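Putative fimbrial subunit (Corynebacterium diphtheriae, PDB 4HSQ) forms, as the major pilin SpaD, the shaft of a surface pilus that probably serves cell adhesion, this chain being domains D2 and D3 of the pilin. Local coordinates at residues T6-K11 with N137-V142; T22-A27 with K100-F105; A40-D45 with K82-L87; K55-K60 with T104-R109; G67-T72 with T88-K93. One frame throughout, in Å; residues are numbered along the deposited sequence.

Interaction 1. Residues T6-K11 with N137-V142; sequences TEKTVK and NKTNEV
Lys8 leaves its strand toward segment 137-142 and runs, fully extended, past Thr139 and Val142 and on to Asn120, with CG anti to the backbone N (chi1 -176°). Its CB sits 3.6 Å from Thr139 OG1. CG, CD and CE then pass at about a right angle over one branch of Val142, CE coming to 3.8 Å from Val142 CG2. At the tip, NZ is covalently joined to Asn120 CG, the Lys-Asn isopeptide bond of this domain, and it also hydrogen-bonds to Asp45 OD2. An acidic residue placed beside the bond is consistent with the role such residues play in forming isopeptides in related pilin domains.

The backbone of Lys8 is held by a single side chain. Asn140 has CG in the crowded position between its own N and carbonyl carbon (chi1 53°), which brings the amide to the Lys8 backbone. Lys8 N approaches Asn140 OD1 from above the carbonyl plane, at 2.9 Å and nearly straight (170°). Asn140 ND2 returns a bond to Lys8 O at 3.0 Å, in the amide plane and on a lone pair of the acceptor. The amide thus meets both Lys8 N and Lys8 O, as the backbone of a paired strand would. Thr139 OG1 donates to Asn140 O at 2.7 Å and accepts from Ala122 N. Thr6 OG1 touches Asn137 CB at 3.3 Å, and Thr6 CG2 meets Thr139 CG2. Farther along, Val10 CG1 lies 4.0 Å from Val142 CB.

Strand 7-11 is an outermost strand of its sheet. Strand 20-28 pairs with it through Glu7, Thr9 and Lys11, while segment 137-142 is bonded to strand 117-127 of the other sheet.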
# COMPACT_ATOMS: atom_id res chain seq x y z
N THR A 6 15.14 15.21 9.00
CA THR A 6 14.09 14.28 9.47
C THR A 6 13.32 13.81 8.24
O THR A 6 12.68 14.62 7.58
CB THR A 6 13.22 15.00 10.51
OG1 THR A 6 14.07 15.77 11.35
CG2 THR A 6 12.43 14.06 11.34
N GLU A 7 13.44 12.52 7.91
CA GLU A 7 12.89 12.03 6.66
C GLU A 7 12.08 10.77 6.85
O GLU A 7 12.45 9.90 7.65
CB GLU A 7 14.05 11.73 5.70
CG GLU A 7 13.62 11.37 4.27
CD GLU A 7 14.71 11.24 3.22
OE1 GLU A 7 15.91 11.29 3.57
OE2 GLU A 7 14.35 11.07 2.03
N LYS A 8 11.01 10.66 6.07
CA LYS A 8 10.18 9.46 5.98
C LYS A 8 10.25 8.94 4.54
O LYS A 8 10.16 9.72 3.59
CB LYS A 8 8.73 9.74 6.40
CG LYS A 8 7.85 8.48 6.42
CD LYS A 8 6.50 8.71 7.12
CE LYS A 8 5.68 7.46 6.97
NZ LYS A 8 4.48 7.40 7.85
N THR A 9 10.33 7.60 4.40
CA THR A 9 10.30 6.94 3.11
C THR A 9 9.29 5.81 3.20
O THR A 9 8.95 5.35 4.29
CB THR A 9 11.70 6.44 2.67
OG1 THR A 9 12.22 5.61 3.70
CG2 THR A 9 12.69 7.59 2.36
N VAL A 10 8.82 5.35 2.05
CA VAL A 10 7.88 4.24 1.97
C VAL A 10 8.36 3.29 0.90
O VAL A 10 8.80 3.72 -0.17
CB VAL A 10 6.41 4.69 1.71
CG1 VAL A 10 6.26 5.48 0.40
CG2 VAL A 10 5.45 3.49 1.73
N LYS A 11 8.33 2.01 1.22
CA LYS A 11 8.65 0.97 0.27
C LYS A 11 7.38 0.17 0.09
O LYS A 11 7.02 -0.61 0.97
CB LYS A 11 9.81 0.08 0.75
CG LYS A 11 10.29 -0.82 -0.38
CD LYS A 11 11.20 -0.01 -1.33
CE LYS A 11 11.61 -0.77 -2.57
NZ LYS A 11 10.42 -1.23 -3.38
N ASN A 137 10.79 17.25 15.71
CA ASN A 137 11.11 17.37 14.28
C ASN A 137 10.17 16.50 13.49
O ASN A 137 9.99 15.33 13.84
CB ASN A 137 12.55 17.00 14.02
CG ASN A 137 13.52 17.95 14.65
OD1 ASN A 137 13.27 19.15 14.74
ND2 ASN A 137 14.65 17.45 15.09
N LYS A 138 9.49 17.08 12.51
CA LYS A 138 8.53 16.37 11.67
C LYS A 138 9.20 15.96 10.38
O LYS A 138 10.10 16.67 9.88
CB LYS A 138 7.30 17.25 11.38
CG LYS A 138 6.59 17.76 12.63
CD LYS A 138 5.41 18.65 12.29
CE LYS A 138 4.08 17.99 12.57
NZ LYS A 138 3.73 18.05 14.01
N THR A 139 8.77 14.83 9.82
CA THR A 139 9.30 14.40 8.54
C THR A 139 8.49 15.04 7.44
O THR A 139 7.44 15.66 7.70
CB THR A 139 9.16 12.85 8.40
OG1 THR A 139 7.76 12.56 8.33
CG2 THR A 139 9.87 12.04 9.49
N ASN A 140 8.92 14.78 6.20
CA ASN A 140 8.15 15.03 4.98
C ASN A 140 7.00 14.06 4.99
O ASN A 140 7.03 13.08 5.75
CB ASN A 140 9.03 14.77 3.75
CG ASN A 140 9.66 13.41 3.78
OD1 ASN A 140 10.49 13.12 4.65
ND2 ASN A 140 9.29 12.53 2.86
N GLU A 141 6.02 14.29 4.13
CA GLU A 141 4.90 13.40 3.98
C GLU A 141 5.11 12.54 2.75
O GLU A 141 5.56 13.05 1.73
CB GLU A 141 3.59 14.18 3.87
CG GLU A 141 2.37 13.30 3.99
CD GLU A 141 1.13 14.10 4.35
OE1 GLU A 141 0.72 14.89 3.48
OE2 GLU A 141 0.62 13.97 5.48
N VAL A 142 4.76 11.25 2.84
CA VAL A 142 4.88 10.30 1.73
C VAL A 142 3.49 9.83 1.41
O VAL A 142 2.60 9.93 2.25
CB VAL A 142 5.84 9.10 1.99
CG1 VAL A 142 7.28 9.58 2.07
CG2 VAL A 142 5.45 8.28 3.23

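Interaction 2. Residues T22-A27 with K100-F105; sequences TYTIKA and KMSLTF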
# COMPACT_ATOMS: atom_id res chain seq x y z
N THR A 22 6.48 -1.33 4.00
CA THR A 22 7.18 -0.68 5.09
C THR A 22 7.33 0.80 4.92
O THR A 22 7.28 1.34 3.81
CB THR A 22 8.61 -1.29 5.29
OG1 THR A 22 9.39 -1.13 4.11
CG2 THR A 22 8.59 -2.76 5.72
N TYR A 23 7.45 1.46 6.08
CA TYR A 23 7.83 2.85 6.22
C TYR A 23 9.16 2.90 6.90
O TYR A 23 9.41 2.09 7.80
CB TYR A 23 6.83 3.68 7.04
CG TYR A 23 5.51 3.87 6.33
CD1 TYR A 23 5.42 4.67 5.19
CD2 TYR A 23 4.34 3.32 6.84
CE1 TYR A 23 4.19 4.90 4.56
CE2 TYR A 23 3.11 3.52 6.21
CZ TYR A 23 3.04 4.32 5.08
OH TYR A 23 1.84 4.51 4.47
N THR A 24 9.97 3.90 6.55
CA THR A 24 11.23 4.11 7.26
C THR A 24 11.29 5.58 7.70
O THR A 24 10.98 6.47 6.90
CB THR A 24 12.47 3.68 6.43
OG1 THR A 24 12.43 2.25 6.28
CG2 THR A 24 13.80 4.06 7.13
N ILE A 25 11.68 5.81 8.95
CA ILE A 25 11.82 7.16 9.52
C ILE A 25 13.27 7.32 9.91
O ILE A 25 13.81 6.52 10.69
CB ILE A 25 10.85 7.43 10.70
CG1 ILE A 25 9.37 7.20 10.27
CG2 ILE A 25 11.05 8.88 11.24
CD1 ILE A 25 8.49 6.79 11.45
N LYS A 26 13.91 8.35 9.35
CA LYS A 26 15.33 8.65 9.62
C LYS A 26 15.44 10.05 10.19
O LYS A 26 14.75 10.99 9.73
CB LYS A 26 16.19 8.50 8.35
CG LYS A 26 16.30 7.04 7.88
CD LYS A 26 17.47 6.80 6.93
CE LYS A 26 17.40 5.42 6.28
NZ LYS A 26 17.70 4.30 7.24
N ALA A 27 16.27 10.18 11.21
CA ALA A 27 16.45 11.46 11.89
C ALA A 27 17.78 11.48 12.61
O ALA A 27 18.22 10.45 13.10
CB ALA A 27 15.32 11.67 12.89
N LYS A 100 22.77 8.78 13.46
CA LYS A 100 21.64 8.74 12.56
C LYS A 100 20.70 7.65 13.08
O LYS A 100 21.09 6.48 13.16
CB LYS A 100 22.07 8.49 11.11
CG LYS A 100 20.91 8.28 10.11
CD LYS A 100 19.92 9.44 9.98
CE LYS A 100 20.40 10.54 9.04
NZ LYS A 100 19.43 11.66 8.98
N MSE A 101 19.51 8.07 13.53
CA MSE A 101 18.48 7.18 14.06
C MSE A 101 17.64 6.67 12.91
O MSE A 101 17.30 7.43 12.00
CB MSE A 101 17.59 7.91 15.08
CG MSE A 101 18.36 8.60 16.18
SE MSE A 101 19.45 7.35 17.15
CE MSE A 101 18.09 6.13 17.83
N SER A 102 17.22 5.41 12.99
CA SER A 102 16.40 4.86 11.93
C SER A 102 15.37 3.94 12.50
O SER A 102 15.66 3.15 13.39
CB SER A 102 17.27 4.12 10.92
OG SER A 102 16.51 3.74 9.78
N LEU A 103 14.15 4.03 11.97
CA LEU A 103 13.07 3.14 12.37
C LEU A 103 12.39 2.61 11.14
O LEU A 103 11.90 3.41 10.34
CB LEU A 103 12.03 3.85 13.29
CG LEU A 103 10.65 3.14 13.45
CD1 LEU A 103 10.79 1.82 14.25
CD2 LEU A 103 9.59 4.05 14.07
N THR A 104 12.30 1.29 11.01
CA THR A 104 11.55 0.68 9.91
C THR A 104 10.45 -0.16 10.51
O THR A 104 10.69 -0.97 11.43
CB THR A 104 12.45 -0.17 8.95
OG1 THR A 104 13.43 0.69 8.37
CG2 THR A 104 11.63 -0.79 7.79
N PHE A 105 9.23 0.01 10.00
CA PHE A 105 8.12 -0.78 10.51
C PHE A 105 7.22 -1.18 9.36
O PHE A 105 7.23 -0.55 8.30
CB PHE A 105 7.34 -0.06 11.63
CG PHE A 105 6.62 1.20 11.19
CD1 PHE A 105 5.28 1.16 10.84
CD2 PHE A 105 7.25 2.44 11.25
CE1 PHE A 105 4.61 2.32 10.43
CE2 PHE A 105 6.58 3.60 10.84
CZ PHE A 105 5.27 3.53 10.44
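Strands 20-28 and 100-109 are adjacent antiparallel members of a five-stranded sheet in the domain that carries the Lys-Asn isopeptide bond. The short segments run at 169° to each other, and six backbone hydrogen bonds join three pairs: Tyr23 with Phe105, Ile25 with Leu103, and Ala27 with Met101, the last a selenomethionine. The bond from Ile25 N to Leu103 O is 2.8 Å long and lies in the carbonyl plane.

On the face bearing these three pairs, Phe105 is the main apolar contact. Its CG takes the crowded position between N and carbonyl carbon (chi1 65°), leaning the ring toward strand 20-28. Tyr23 CB stands over one face, 4.1 Å from the Phe105 ring centroid, while Ile25 CD1 reaches the edge in plane, 3.8 Å from Phe105 CE2. Side by side with Leu103, Ile25 also brings its CD1 to 3.9 Å from Leu103 CD2.

The other face is polar. Thr24 OG1 and Thr104 OG1 share a hydrogen bond of 2.8 Å, and Lys26, bent at its last torsion (chi4 -71°), drops NZ to 2.9 Å from Ser102 OG.

This division implies a sheet with one apolar side, turned toward strands 41-46 and 117-127, and one hydroxyl-rich side where two side-chain hydrogen bonds cross between the strands.

Interaction 3. Residues A40-D45 with K82-L87; sequences AFRFED and KLVVTL
Glu44 OE2 is gripped twice by one guanidinium: Arg42 NE donates at 2.7 Å, nearly straight (168°), and Arg42 NH2 adds a weak bond. The pair belongs to an antiparallel strand pairing, 41-46 against 82-87, in one sheet of a β-sandwich. Glu44 CD lies in the guanidinium plane, but NE meets OE2 from 40° above the carboxylate plane. Lys82, bent at chi3, reaches across the strands to the other oxygen, its NZ 3.0 Å from Glu44 OE1. The carboxylate is therefore shared between two cations, whose positive charges would probably keep it ionised. Val84 runs alongside the same side chain, its CG2 3.9 Å from Glu44 CG.

Five backbone bonds hold the strands, the shortest being Leu83 N to Asp45 O at 2.7 Å. The face carrying Phe43, Asp45, Leu83 and Val85 turns toward strand 100-109. Phe41 turns its ring edge to a face of the Phe43 ring, with Phe41 CE1 3.8 Å above the Phe43 plane, offset toward the rim.

At the end of the pairing a direct bond is replaced by a water molecule, which accepts from Phe41 N at 3.0 Å and donates to Leu87 O at 2.8 Å.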
# COMPACT_ATOMS: atom_id res chain seq x y z
N ALA A 40 15.81 11.15 26.61
CA ALA A 40 14.56 10.74 25.97
C ALA A 40 14.66 10.86 24.47
O ALA A 40 15.23 11.81 23.95
CB ALA A 40 13.38 11.58 26.48
N PHE A 41 14.12 9.87 23.76
CA PHE A 41 14.05 9.85 22.31
C PHE A 41 12.92 8.94 21.91
O PHE A 41 12.87 7.79 22.36
CB PHE A 41 15.37 9.36 21.67
CG PHE A 41 15.45 9.62 20.19
CD1 PHE A 41 14.79 8.79 19.28
CD2 PHE A 41 16.14 10.72 19.70
CE1 PHE A 41 14.83 9.06 17.91
CE2 PHE A 41 16.18 10.99 18.32
CZ PHE A 41 15.52 10.15 17.44
N ARG A 42 12.01 9.42 21.06
CA ARG A 42 10.93 8.57 20.56
C ARG A 42 10.50 8.97 19.14
O ARG A 42 10.76 10.09 18.70
CB ARG A 42 9.71 8.55 21.51
CG ARG A 42 8.86 9.84 21.53
CD ARG A 42 7.83 9.77 22.64
NE ARG A 42 6.87 10.88 22.57
CZ ARG A 42 6.97 12.01 23.27
NH1 ARG A 42 7.99 12.20 24.09
NH2 ARG A 42 6.04 12.95 23.15
N PHE A 43 9.90 8.02 18.43
CA PHE A 43 9.28 8.25 17.13
C PHE A 43 7.81 8.16 17.34
O PHE A 43 7.36 7.26 18.03
CB PHE A 43 9.70 7.17 16.09
CG PHE A 43 11.17 6.90 15.94
CD1 PHE A 43 11.87 7.38 14.84
CD2 PHE A 43 11.84 6.07 16.84
CE1 PHE A 43 13.22 7.07 14.65
CE2 PHE A 43 13.20 5.75 16.65
CZ PHE A 43 13.87 6.25 15.55
N GLU A 44 7.05 9.04 16.68
CA GLU A 44 5.59 9.00 16.73
C GLU A 44 5.08 9.04 15.32
O GLU A 44 5.65 9.73 14.50
CB GLU A 44 5.02 10.16 17.56
CG GLU A 44 5.18 9.89 19.04
CD GLU A 44 4.40 10.79 19.98
OE1 GLU A 44 3.59 11.61 19.48
OE2 GLU A 44 4.60 10.67 21.21
N ASP A 45 4.03 8.26 15.03
CA ASP A 45 3.47 8.23 13.69
C ASP A 45 2.00 7.91 13.75
O ASP A 45 1.60 6.80 14.16
CB ASP A 45 4.23 7.20 12.81
CG ASP A 45 3.93 7.31 11.32
OD1 ASP A 45 2.76 7.53 10.97
OD2 ASP A 45 4.84 7.00 10.51
N LYS A 82 -2.21 5.55 16.40
CA LYS A 82 -0.93 6.25 16.51
C LYS A 82 0.12 5.24 16.99
O LYS A 82 -0.09 4.56 18.00
CB LYS A 82 -1.02 7.47 17.46
CG LYS A 82 0.28 8.29 17.45
CD LYS A 82 0.16 9.60 18.21
CE LYS A 82 0.65 9.50 19.63
NZ LYS A 82 0.82 10.86 20.23
N LEU A 83 1.23 5.13 16.26
CA LEU A 83 2.37 4.30 16.63
C LEU A 83 3.37 5.13 17.42
O LEU A 83 3.71 6.25 17.01
CB LEU A 83 3.08 3.72 15.37
CG LEU A 83 4.39 2.93 15.62
CD1 LEU A 83 4.10 1.64 16.38
CD2 LEU A 83 5.10 2.61 14.28
N VAL A 84 3.85 4.61 18.55
CA VAL A 84 4.88 5.30 19.35
C VAL A 84 5.98 4.29 19.64
O VAL A 84 5.71 3.26 20.26
CB VAL A 84 4.32 5.93 20.67
CG1 VAL A 84 5.42 6.71 21.40
CG2 VAL A 84 3.13 6.85 20.39
N VAL A 85 7.21 4.59 19.21
CA VAL A 85 8.39 3.75 19.46
C VAL A 85 9.29 4.57 20.34
O VAL A 85 9.79 5.60 19.89
CB VAL A 85 9.08 3.28 18.15
CG1 VAL A 85 10.30 2.43 18.48
CG2 VAL A 85 8.10 2.52 17.26
N THR A 86 9.44 4.17 21.61
CA THR A 86 10.17 4.95 22.63
C THR A 86 11.43 4.24 23.04
O THR A 86 11.36 3.09 23.44
CB THR A 86 9.27 5.16 23.85
OG1 THR A 86 8.01 5.69 23.44
CG2 THR A 86 9.90 6.09 24.90
N LEU A 87 12.57 4.92 23.00
CA LEU A 87 13.80 4.28 23.47
C LEU A 87 13.72 4.13 24.97
O LEU A 87 13.21 5.03 25.66
CB LEU A 87 15.08 5.02 23.07
CG LEU A 87 15.30 5.31 21.58
CD1 LEU A 87 16.72 5.77 21.36
CD2 LEU A 87 15.02 4.08 20.71
O HOH W 1 12.94 7.82 25.62

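Interaction 4. Residues K55-K60 with T104-R109; sequences KVTEVK and TFEVKR
Backbone hydrogen bonds carry most of this contact between strands 51-61 and 100-109, whose segments run antiparallel at 159°. Thr104 O is the key acceptor, taking two main-chain donors. Thr57 N reaches it at 2.8 Å from above the carbonyl plane, whereas Glu58 N lies 3.1 Å from Thr104 O, in that plane and on a lone pair. In the opposite direction Thr104 N gives a straight bond of 2.8 Å to Glu58 O. Past the irregularity, Glu106 N donates to Lys55 O at 2.8 Å, nearly along the C=O axis; the return bond from Lys55 N is weak.

Charge adds a second link. Lys55 and Glu106 lie side by side, pointing the same way, and the bend at the end of the lysine chain (chi4 -81°) turns Lys55 NZ to 3.1 Å from Glu106 OE1, above the carboxylate plane. The other oxygen is met only weakly.

A water molecule forms the third. It donates to Glu58 OE1 at 2.7 Å and is hydrogen-bonded to Thr104 OG1 at 2.8 Å, joining the carboxylate to a hydroxyl that is also paired with Thr24.

Apolar contact is slight across the strands: Val56 instead packs on Tyr71 and Val73, and Val59 on Tyr71 and Leu66. Two residues thus separate these inward-facing valines rather than one. That spacing follows from Thr57, whose psi of -31° leaves the extended range. Thr57 and Glu58 together facing the single residue Thr104 make a classic β bulge, here shifting the register by one.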
# COMPACT_ATOMS: atom_id res chain seq x y z
N LYS A 55 4.40 -4.74 12.72
CA LYS A 55 5.54 -4.85 13.64
C LYS A 55 6.62 -3.88 13.27
O LYS A 55 6.69 -3.41 12.13
CB LYS A 55 6.14 -6.29 13.58
CG LYS A 55 6.69 -6.71 12.19
CD LYS A 55 7.45 -8.04 12.21
CE LYS A 55 7.91 -8.42 10.81
NZ LYS A 55 6.83 -9.04 9.99
N VAL A 56 7.52 -3.63 14.23
CA VAL A 56 8.75 -2.89 13.99
C VAL A 56 9.69 -3.92 13.40
O VAL A 56 9.71 -5.05 13.91
CB VAL A 56 9.29 -2.25 15.30
CG1 VAL A 56 10.73 -1.71 15.13
CG2 VAL A 56 8.35 -1.14 15.81
N THR A 57 10.41 -3.59 12.33
CA THR A 57 11.36 -4.54 11.72
C THR A 57 12.78 -4.15 12.11
O THR A 57 13.65 -5.02 12.24
CB THR A 57 11.19 -4.60 10.19
OG1 THR A 57 11.50 -3.34 9.65
CG2 THR A 57 9.79 -4.99 9.75
N GLU A 58 13.03 -2.85 12.32
CA GLU A 58 14.38 -2.43 12.73
C GLU A 58 14.38 -1.08 13.38
O GLU A 58 13.68 -0.17 12.95
CB GLU A 58 15.34 -2.40 11.50
CG GLU A 58 16.76 -1.96 11.83
CD GLU A 58 17.58 -1.85 10.57
OE1 GLU A 58 17.44 -0.84 9.85
OE2 GLU A 58 18.32 -2.82 10.27
N VAL A 59 15.19 -0.96 14.44
CA VAL A 59 15.52 0.29 15.13
C VAL A 59 17.04 0.35 15.14
O VAL A 59 17.68 -0.59 15.63
CB VAL A 59 14.92 0.47 16.55
CG1 VAL A 59 15.25 1.85 17.07
CG2 VAL A 59 13.40 0.28 16.54
N LYS A 60 17.63 1.40 14.56
CA LYS A 60 19.09 1.55 14.51
C LYS A 60 19.54 2.90 15.06
O LYS A 60 18.89 3.91 14.80
CB LYS A 60 19.57 1.47 13.05
CG LYS A 60 19.89 0.10 12.52
CD LYS A 60 20.35 0.18 11.07
CE LYS A 60 21.85 0.12 10.89
NZ LYS A 60 22.22 0.03 9.46
N THR A 104 12.30 1.29 11.01
CA THR A 104 11.55 0.68 9.91
C THR A 104 10.45 -0.16 10.51
O THR A 104 10.69 -0.97 11.43
CB THR A 104 12.45 -0.17 8.95
OG1 THR A 104 13.43 0.69 8.37
CG2 THR A 104 11.63 -0.79 7.79
N PHE A 105 9.23 0.01 10.00
CA PHE A 105 8.12 -0.78 10.51
C PHE A 105 7.22 -1.18 9.36
O PHE A 105 7.23 -0.55 8.30
CB PHE A 105 7.34 -0.06 11.63
CG PHE A 105 6.62 1.20 11.19
CD1 PHE A 105 5.28 1.16 10.84
CD2 PHE A 105 7.25 2.44 11.25
CE1 PHE A 105 4.61 2.32 10.43
CE2 PHE A 105 6.58 3.60 10.84
CZ PHE A 105 5.27 3.53 10.44
N GLU A 106 6.44 -2.21 9.61
CA GLU A 106 5.59 -2.82 8.62
C GLU A 106 4.13 -2.59 8.89
O GLU A 106 3.68 -2.64 10.03
CB GLU A 106 5.93 -4.31 8.63
CG GLU A 106 5.25 -5.16 7.58
CD GLU A 106 5.52 -6.62 7.86
OE1 GLU A 106 6.68 -7.06 7.66
OE2 GLU A 106 4.61 -7.31 8.35
N VAL A 107 3.37 -2.36 7.80
CA VAL A 107 1.92 -2.15 7.81
C VAL A 107 1.27 -2.94 6.69
O VAL A 107 1.95 -3.39 5.75
CB VAL A 107 1.57 -0.62 7.65
CG1 VAL A 107 2.05 0.21 8.85
CG2 VAL A 107 2.09 -0.03 6.33
N LYS A 108 -0.06 -3.03 6.74
CA LYS A 108 -0.90 -3.55 5.66
C LYS A 108 -2.03 -2.58 5.47
O LYS A 108 -2.64 -2.18 6.46
CB LYS A 108 -1.49 -4.96 5.94
CG LYS A 108 -0.42 -6.06 5.95
CD LYS A 108 -1.02 -7.44 6.30
CE LYS A 108 0.09 -8.47 6.39
NZ LYS A 108 -0.42 -9.83 6.76
N ARG A 109 -2.33 -2.25 4.22
CA ARG A 109 -3.48 -1.38 3.94
C ARG A 109 -4.70 -2.28 3.82
O ARG A 109 -4.71 -3.18 2.98
CB ARG A 109 -3.24 -0.55 2.67
CG ARG A 109 -4.38 0.43 2.42
CD ARG A 109 -4.05 1.20 1.17
NE ARG A 109 -5.12 2.11 0.78
CZ ARG A 109 -4.92 3.16 -0.00
NH1 ARG A 109 -3.70 3.43 -0.46
NH2 ARG A 109 -5.92 3.97 -0.32
O HOH W 2 15.59 1.09 10.10

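Interaction 5. Residues G67-T72 with T88-K93; sequences GTSDYT and TDEGLK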
# COMPACT_ATOMS: atom_id res chain seq x y z
N GLY A 67 17.85 -3.87 20.03
CA GLY A 67 17.04 -5.03 20.35
C GLY A 67 15.71 -4.59 20.95
O GLY A 67 15.53 -3.41 21.26
N THR A 68 14.78 -5.53 21.17
CA THR A 68 13.46 -5.18 21.73
C THR A 68 13.53 -4.68 23.18
O THR A 68 12.60 -4.02 23.60
CB THR A 68 12.48 -6.33 21.59
OG1 THR A 68 12.97 -7.42 22.37
CG2 THR A 68 12.25 -6.73 20.12
N SER A 69 14.65 -4.87 23.92
CA SER A 69 14.77 -4.29 25.25
C SER A 69 15.16 -2.81 25.17
O SER A 69 15.05 -2.10 26.17
CB SER A 69 15.81 -5.05 26.09
OG SER A 69 15.30 -6.34 26.39
N ASP A 70 15.60 -2.36 23.98
CA ASP A 70 16.09 -1.01 23.74
C ASP A 70 14.99 -0.01 23.41
O ASP A 70 15.25 1.20 23.37
CB ASP A 70 17.16 -1.01 22.65
CG ASP A 70 18.41 -1.79 23.02
OD1 ASP A 70 18.81 -1.75 24.20
OD2 ASP A 70 19.01 -2.39 22.12
N TYR A 71 13.76 -0.49 23.19
CA TYR A 71 12.65 0.40 22.87
C TYR A 71 11.32 -0.22 23.29
O TYR A 71 11.23 -1.44 23.49
CB TYR A 71 12.63 0.76 21.36
CG TYR A 71 12.46 -0.44 20.43
CD1 TYR A 71 11.19 -0.90 20.07
CD2 TYR A 71 13.57 -1.09 19.90
CE1 TYR A 71 11.03 -2.00 19.23
CE2 TYR A 71 13.42 -2.19 19.04
CZ TYR A 71 12.15 -2.63 18.70
OH TYR A 71 11.97 -3.70 17.85
N THR A 72 10.29 0.60 23.43
CA THR A 72 8.96 0.04 23.68
C THR A 72 8.15 0.39 22.46
O THR A 72 8.46 1.37 21.77
CB THR A 72 8.31 0.55 24.97
OG1 THR A 72 8.05 1.94 24.83
CG2 THR A 72 9.13 0.28 26.23
N THR A 88 14.16 2.97 25.46
CA THR A 88 14.20 2.69 26.90
C THR A 88 15.50 3.26 27.46
O THR A 88 16.34 3.68 26.67
CB THR A 88 14.12 1.17 27.14
OG1 THR A 88 15.27 0.56 26.56
CG2 THR A 88 12.87 0.55 26.58
N ASP A 89 15.73 3.16 28.78
CA ASP A 89 17.02 3.61 29.33
C ASP A 89 18.19 2.77 28.76
O ASP A 89 19.22 3.35 28.45
CB ASP A 89 17.01 3.60 30.86
CG ASP A 89 16.18 4.72 31.48
OD1 ASP A 89 15.95 5.75 30.78
OD2 ASP A 89 15.75 4.58 32.64
N GLU A 90 18.00 1.45 28.53
CA GLU A 90 19.06 0.62 27.91
C GLU A 90 19.32 1.04 26.46
O GLU A 90 20.48 1.10 26.03
CB GLU A 90 18.71 -0.87 27.96
CG GLU A 90 18.73 -1.47 29.35
CD GLU A 90 17.86 -2.70 29.53
OE1 GLU A 90 17.52 -3.36 28.52
OE2 GLU A 90 17.52 -3.01 30.70
N GLY A 91 18.25 1.34 25.71
CA GLY A 91 18.35 1.81 24.34
C GLY A 91 19.04 3.16 24.20
O GLY A 91 19.87 3.34 23.31
N LEU A 92 18.71 4.08 25.11
CA LEU A 92 19.33 5.42 25.13
C LEU A 92 20.84 5.33 25.40
O LEU A 92 21.60 6.11 24.82
CB LEU A 92 18.64 6.33 26.15
CG LEU A 92 17.18 6.71 25.88
CD1 LEU A 92 16.53 7.21 27.15
CD2 LEU A 92 17.06 7.72 24.73
N LYS A 93 21.30 4.33 26.19
CA LYS A 93 22.73 4.09 26.46
C LYS A 93 23.50 3.70 25.19
O LYS A 93 24.70 3.96 25.11
CB LYS A 93 22.90 2.96 27.50
CG LYS A 93 22.61 3.36 28.93
CD LYS A 93 22.90 2.19 29.89
CE LYS A 93 22.29 2.37 31.26
NZ LYS A 93 20.82 2.09 31.27
O HOH W 3 14.64 -2.31 28.74
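Two carboxylates lie near the start of helix 89-93, that of Asp70 from the facing turn and that of Glu90 from the helix itself. On that of Asp70, OD2 is met from 30° above the plane by Gly67 N at 2.8 Å and also forms a salt bridge with Lys94. Its other oxygen, OD1, is turned toward Gly91 but bonds to nothing there, the angle to Gly91 N being poor. The Glu90 carboxylate comes alongside Ser69, with Glu90 OE1 3.4 Å from Ser69 CB, and a water that donates to Ser69 O gives Glu90 OE1 a weak bond.

Thr88 is the helix N-cap. Its OG1 sits in the crowded position between N and carbonyl carbon (chi1 63°), which places it between two partners: Thr88 OG1 donates to Ser69 O at 2.7 Å, in the carbonyl plane on a lone pair, and accepts from Gly91 N at 3.2 Å. Thr88 N meets Asp70 O at 2.9 Å from 55° above the carbonyl plane. The same oxygen is approached by Gly91 CA at 3.3 Å, a C-H...O contact made possible by the bare glycine.

One hydroxyl thus caps the helix and ties it to the turn leading into strand 71-73. Asp70 OD1 and Glu90 OE1, like charges 4.8 Å apart, may be slightly eased by the N-H groups at the helix start, and Asp70 further by Lys94.

In the fold
Interactions 2 and 4 share Thr104 and Phe105, their centres 8 Å apart, and with strand 7-11 of interaction 1 they belong to one sheet. Interaction 3 belongs to the opposing sheet: Leu103 CB lies 3.7 Å from Phe43 CE1, and Leu83 CD2 3.7 Å from Phe105 CD2. Interaction 5 continues interaction 3, with Thr72 N 2.7 Å from Thr86 O, and reaches interaction 4 through Tyr71 CE2, 3.5 Å from Val59 CG2. The isopeptide centre links the sheets, Lys8 NZ of interaction 1 standing 2.7 Å from Asp45 OD2 of interaction 3. All five lie away from the calcium site formed by Ile251, Glu253, Asp260, Asp261 and Thr264.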